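Probable enoyl-CoA hydratase/isomerase (PDB 5WYD) probably acts as a crotonase-family enoyl-CoA hydratase/isomerase, a hydro-lyase with a role in the biosynthesis of the diffusible signal factor DSF. Local coordinates at residues A[135-140]-A[193-198]; A[25-30]-A[63-68]. The protein carries 1 engineered substitution. All blocks are in the same frame, centred on the assembly; numbering follows the deposited sequence.

Contact 1: A[135-140]-A[193-198]; sequences IAERQA and QVVDSG
Arg138, Val195 and Glu137 bury the most surface where strand 133-137 pairs with strand 193-195, one of the two outermost strands within this chain of the mixed sheet in the crotonase fold. The pairing is parallel, with Ile135 opposite Gln193, Ala136 opposite Val194 and Glu137 opposite Val195. Ala136 N donates a hydrogen bond to Gln193 O, and Ala136 O accepts one from Val195 N at 2.6 Å; a weak hydrogen bond from Arg138 N to Val195 O follows just past the strand. Val195 CG1 sits between its backbone N and carbonyl carbon (chi1 83°), 3.5 Å from Ala136 O and within 3.9 Å of Glu137 CG. Ile135, Val195 and Glu137 share the face of the sheet covered by helix 200-211. Farther out, Glu137 OE1 lies 3.0 Å from Gly198 N. Arg138, second residue of the type I turn Glu137-Ala140, is exposed; its side chain and that of Val194 cross at about a right angle, with Arg138 CG 3.7 Å from Val194 CG1, while Val194 also rests on helix 182-188. The arginine chain bends at chi3 (-41°) and lies beside Asp196, whose OD1 also receives a weak hydrogen bond from Ser197 N. Asp196 OD1 meets the guanidinium at its edge, near its plane, in a salt bridge of 2.6 Å to Arg138 NH1, with the two planar groups turned 44° apart.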
loop_
_atom_site.group_PDB
_atom_site.type_symbol
_atom_site.label_atom_id
_atom_site.label_comp_id
_atom_site.label_asym_id
_atom_site.label_seq_id
_atom_site.Cartn_x
_atom_site.Cartn_y
_atom_site.Cartn_z
ATOM N N ILE A 135 14.775 -23.146 15.657
ATOM C CA ILE A 135 14.912 -24.519 16.126
ATOM C C ILE A 135 14.883 -24.482 17.648
ATOM O O ILE A 135 15.736 -23.831 18.264
ATOM C CB ILE A 135 16.230 -25.145 15.636
ATOM C CG1 ILE A 135 16.352 -25.057 14.122
ATOM C CG2 ILE A 135 16.360 -26.593 16.094
ATOM C CD1 ILE A 135 17.618 -25.690 13.630
ATOM N N ALA A 136 13.969 -25.237 18.261
ATOM C CA ALA A 136 13.859 -25.182 19.712
ATOM C C ALA A 136 13.882 -26.562 20.362
ATOM O O ALA A 136 13.403 -27.557 19.803
ATOM C CB ALA A 136 12.581 -24.452 20.147
ATOM N N GLU A 137 14.494 -26.583 21.553
ATOM C CA GLU A 137 14.533 -27.690 22.487
ATOM C C GLU A 137 13.160 -27.832 23.129
ATOM O O GLU A 137 12.459 -26.843 23.345
ATOM C CB GLU A 137 15.593 -27.426 23.547
ATOM C CG GLU A 137 17.013 -27.344 23.012
ATOM C CD GLU A 137 18.018 -27.044 24.105
ATOM O OE1 GLU A 137 19.231 -26.998 23.811
ATOM O OE2 GLU A 137 17.593 -26.840 25.258
ATOM N N ARG A 138 12.768 -29.065 23.441
ATOM C CA ARG A 138 11.390 -29.279 23.856
ATOM C C ARG A 138 11.023 -28.427 25.056
ATOM O O ARG A 138 9.876 -27.979 25.180
ATOM C CB ARG A 138 11.185 -30.745 24.150
ATOM C CG ARG A 138 11.817 -31.604 23.122
ATOM C CD ARG A 138 11.207 -32.950 23.188
ATOM N NE ARG A 138 11.012 -33.326 24.581
ATOM C CZ ARG A 138 11.969 -33.839 25.343
ATOM N NH1 ARG A 138 13.183 -34.028 24.840
ATOM N NH2 ARG A 138 11.715 -34.163 26.601
ATOM N N GLN A 139 11.981 -28.188 25.942
ATOM C CA GLN A 139 11.685 -27.563 27.226
ATOM C C GLN A 139 11.433 -26.069 27.145
ATOM O O GLN A 139 10.742 -25.516 28.009
ATOM C CB GLN A 139 12.817 -27.835 28.195
ATOM C CG GLN A 139 14.128 -27.097 27.935
ATOM C CD GLN A 139 14.899 -27.711 26.817
ATOM O OE1 GLN A 139 14.420 -28.617 26.137
ATOM N NE2 GLN A 139 16.130 -27.280 26.654
ATOM N N ALA A 140 12.030 -25.396 26.176
ATOM C CA ALA A 140 11.948 -23.947 26.122
ATOM C C ALA A 140 10.506 -23.466 26.053
ATOM O O ALA A 140 9.648 -24.105 25.441
ATOM C CB ALA A 140 12.737 -23.431 24.919
ATOM N N GLN A 193 11.048 -26.337 13.765
ATOM C CA GLN A 193 11.425 -27.668 14.251
ATOM C C GLN A 193 11.583 -27.704 15.771
ATOM O O GLN A 193 11.926 -26.702 16.401
ATOM C CB GLN A 193 12.726 -28.154 13.580
ATOM C CG GLN A 193 13.316 -29.401 14.209
ATOM C CD GLN A 193 14.615 -29.801 13.585
ATOM O OE1 GLN A 193 15.056 -29.187 12.612
ATOM N NE2 GLN A 193 15.273 -30.812 14.165
ATOM N N VAL A 194 11.371 -28.898 16.349
ATOM C CA VAL A 194 11.546 -29.165 17.776
ATOM C C VAL A 194 12.676 -30.172 17.898
ATOM O O VAL A 194 12.803 -31.083 17.071
ATOM C CB VAL A 194 10.285 -29.715 18.482
ATOM C CG1 VAL A 194 10.621 -30.173 19.910
ATOM C CG2 VAL A 194 9.200 -28.692 18.493
ATOM N N VAL A 195 13.538 -29.967 18.882
ATOM C CA VAL A 195 14.676 -30.846 19.055
ATOM C C VAL A 195 14.796 -31.293 20.510
ATOM O O VAL A 195 14.251 -30.682 21.434
ATOM C CB VAL A 195 15.945 -30.145 18.558
ATOM C CG1 VAL A 195 16.483 -29.237 19.637
ATOM C CG2 VAL A 195 16.962 -31.157 18.062
ATOM N N ASP A 196 15.505 -32.394 20.695
ATOM C CA ASP A 196 15.752 -32.921 22.023
ATOM C C ASP A 196 16.662 -31.965 22.793
ATOM O O ASP A 196 17.450 -31.225 22.204
ATOM C CB ASP A 196 16.358 -34.309 21.886
ATOM C CG ASP A 196 16.276 -35.090 23.134
ATOM O OD1 ASP A 196 15.615 -34.605 24.076
ATOM O OD2 ASP A 196 16.844 -36.203 23.148
ATOM N N SER A 197 16.565 -31.989 24.122
ATOM C CA SER A 197 17.320 -31.023 24.917
ATOM C C SER A 197 18.817 -31.079 24.621
ATOM O O SER A 197 19.413 -32.160 24.547
ATOM C CB SER A 197 17.085 -31.248 26.407
ATOM O OG SER A 197 15.710 -31.221 26.731
ATOM N N GLY A 198 19.412 -29.893 24.427
ATOM C CA GLY A 198 20.829 -29.712 24.154
ATOM C C GLY A 198 21.260 -29.909 22.712
ATOM O O GLY A 198 22.411 -29.580 22.378
#

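Contact 2: A[25-30]-A[63-68]; sequences GHTALI and ALVVTG
The Ile30 and Leu64 side chains cross obliquely, with Ile30 CD1 4.2 Å from Leu64 CG, and Ile30 CB lies the same distance from Val66 CG1. The Ile30 torsion (chi1 -49°) sets CG1 anti to the carbonyl carbon, 4.2 Å from Val65 O. On the other face Thr27 sits beside Ala63: Thr27 OG1 is 3.5 Å from Ala63 CB, and the threonine methyl CG2 reaches Val65 CG2 at 4.0 Å. Farther along this face, Leu29 CD1 packs on Val65 CG1. Between the two faces the backbones run parallel in register, Thr27 with Ala63 through Ile30 with Val66. Two firm hydrogen bonds, Ala28 N to Ala63 O and Ile30 N to Val65 O, both at 3.1 Å, interleave with three weak ones accepted by His26 O, Ala28 O and Ile30 O. The strands are the two arms of a beta-alpha-beta crossover whose helix, 42-57, lies against Ile30 and Leu64 through Leu51, Ile52 and Leu55. Helix 200-211 closes the Thr27, Ala63 and Val65 face with Ala204 and Ala208. Next in the sheet, strand 111-116 bonds to Leu64 and Val66 through Val111 and Ile113, and Ala115 O accepts a hydrogen bond from Thr67 OG1.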
loop_
_atom_site.group_PDB
_atom_site.type_symbol
_atom_site.label_atom_id
_atom_site.label_comp_id
_atom_site.label_asym_id
_atom_site.label_seq_id
_atom_site.Cartn_x
_atom_site.Cartn_y
_atom_site.Cartn_z
ATOM N N GLY A 25 33.283 -23.341 9.200
ATOM C CA GLY A 25 33.057 -23.323 7.760
ATOM C C GLY A 25 32.625 -21.936 7.327
ATOM O O GLY A 25 33.299 -20.940 7.606
ATOM N N HIS A 26 31.513 -21.867 6.596
ATOM C CA HIS A 26 30.918 -20.610 6.175
ATOM C C HIS A 26 29.836 -20.141 7.124
ATOM O O HIS A 26 29.130 -19.190 6.815
ATOM C CB HIS A 26 30.360 -20.728 4.761
ATOM C CG HIS A 26 31.410 -20.921 3.714
ATOM N ND1 HIS A 26 31.616 -22.123 3.073
ATOM C CD2 HIS A 26 32.263 -20.042 3.140
ATOM C CE1 HIS A 26 32.588 -21.989 2.188
ATOM N NE2 HIS A 26 32.991 -20.731 2.201
ATOM N N THR A 27 29.659 -20.799 8.249
ATOM C CA THR A 27 28.622 -20.435 9.198
ATOM C C THR A 27 29.281 -19.717 10.366
ATOM O O THR A 27 30.313 -20.164 10.876
ATOM C CB THR A 27 27.870 -21.689 9.651
ATOM O OG1 THR A 27 27.285 -22.297 8.499
ATOM C CG2 THR A 27 26.757 -21.371 10.641
ATOM N N ALA A 28 28.725 -18.570 10.743
ATOM C CA ALA A 28 29.239 -17.796 11.865
ATOM C C ALA A 28 28.333 -17.976 13.075
ATOM O O ALA A 28 27.131 -17.708 12.996
ATOM C CB ALA A 28 29.346 -16.318 11.508
ATOM N N LEU A 29 28.919 -18.394 14.195
ATOM C CA LEU A 29 28.189 -18.660 15.428
ATOM C C LEU A 29 28.339 -17.504 16.397
ATOM O O LEU A 29 29.452 -17.181 16.824
ATOM C CB LEU A 29 28.676 -19.938 16.099
ATOM C CG LEU A 29 28.123 -20.107 17.519
ATOM C CD1 LEU A 29 26.607 -20.150 17.573
ATOM C CD2 LEU A 29 28.745 -21.337 18.154
ATOM N N ILE A 30 27.205 -16.936 16.781
ATOM C CA ILE A 30 27.122 -15.830 17.719
ATOM C C ILE A 30 26.374 -16.296 18.948
ATOM O O ILE A 30 25.234 -16.755 18.838
ATOM C CB ILE A 30 26.386 -14.641 17.109
ATOM C CG1 ILE A 30 26.974 -14.361 15.737
ATOM C CG2 ILE A 30 26.468 -13.489 18.056
ATOM C CD1 ILE A 30 26.254 -13.265 14.999
ATOM N N ALA A 63 25.848 -18.590 6.411
ATOM C CA ALA A 63 24.789 -18.858 7.372
ATOM C C ALA A 63 25.122 -18.218 8.708
ATOM O O ALA A 63 26.270 -17.877 8.972
ATOM C CB ALA A 63 24.538 -20.360 7.554
ATOM N N LEU A 64 24.085 -17.973 9.504
ATOM C CA LEU A 64 24.201 -17.426 10.850
ATOM C C LEU A 64 23.363 -18.227 11.837
ATOM O O LEU A 64 22.253 -18.658 11.509
ATOM C CB LEU A 64 23.789 -15.955 10.865
ATOM C CG LEU A 64 23.835 -15.066 12.101
ATOM C CD1 LEU A 64 23.722 -13.650 11.607
ATOM C CD2 LEU A 64 22.710 -15.341 13.085
ATOM N N VAL A 65 23.908 -18.442 13.034
ATOM C CA VAL A 65 23.223 -19.120 14.127
ATOM C C VAL A 65 23.380 -18.272 15.380
ATOM O O VAL A 65 24.434 -17.657 15.586
ATOM C CB VAL A 65 23.759 -20.553 14.345
ATOM C CG1 VAL A 65 23.089 -21.226 15.550
ATOM C CG2 VAL A 65 23.555 -21.390 13.074
ATOM N N VAL A 66 22.292 -18.125 16.132
ATOM C CA VAL A 66 22.294 -17.445 17.427
ATOM C C VAL A 66 21.654 -18.348 18.476
ATOM O O VAL A 66 20.540 -18.844 18.278
ATOM C CB VAL A 66 21.577 -16.087 17.376
ATOM C CG1 VAL A 66 22.312 -15.171 16.454
ATOM C CG2 VAL A 66 20.159 -16.268 16.890
ATOM N N THR A 67 22.330 -18.515 19.612
ATOM C CA THR A 67 21.827 -19.349 20.696
ATOM C C THR A 67 22.122 -18.655 22.019
ATOM O O THR A 67 23.002 -17.793 22.099
ATOM C CB THR A 67 22.453 -20.765 20.674
ATOM O OG1 THR A 67 21.738 -21.640 21.557
ATOM C CG2 THR A 67 23.889 -20.707 21.139
ATOM N N GLY A 68 21.362 -19.017 23.046
ATOM C CA GLY A 68 21.565 -18.422 24.350
ATOM C C GLY A 68 22.554 -19.208 25.194
ATOM O O GLY A 68 22.474 -20.433 25.316
#

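Contacts 1 and 2 lie in one mixed sheet, their centres about 17 Å apart and their nearest atoms about 6 Å apart without touching. Strand 111-116 runs between them and is hydrogen-bonded to a strand of each, to 63-68 in contact 2 and to 133-137 in contact 1. Helix 200-211, which follows segment 193-198, is a second shared neighbour, packing on side chains of both contacts. Contact 2 is buried, its centre about 10 Å from the centre of the chain, whereas contact 1 is partly exposed, its centre about 16 Å away. The bound pentanedial, in a pocket formed by Lys72, Phe73 and Arg179, lies about 12 Å from the side chain of Gln139 in contact 1.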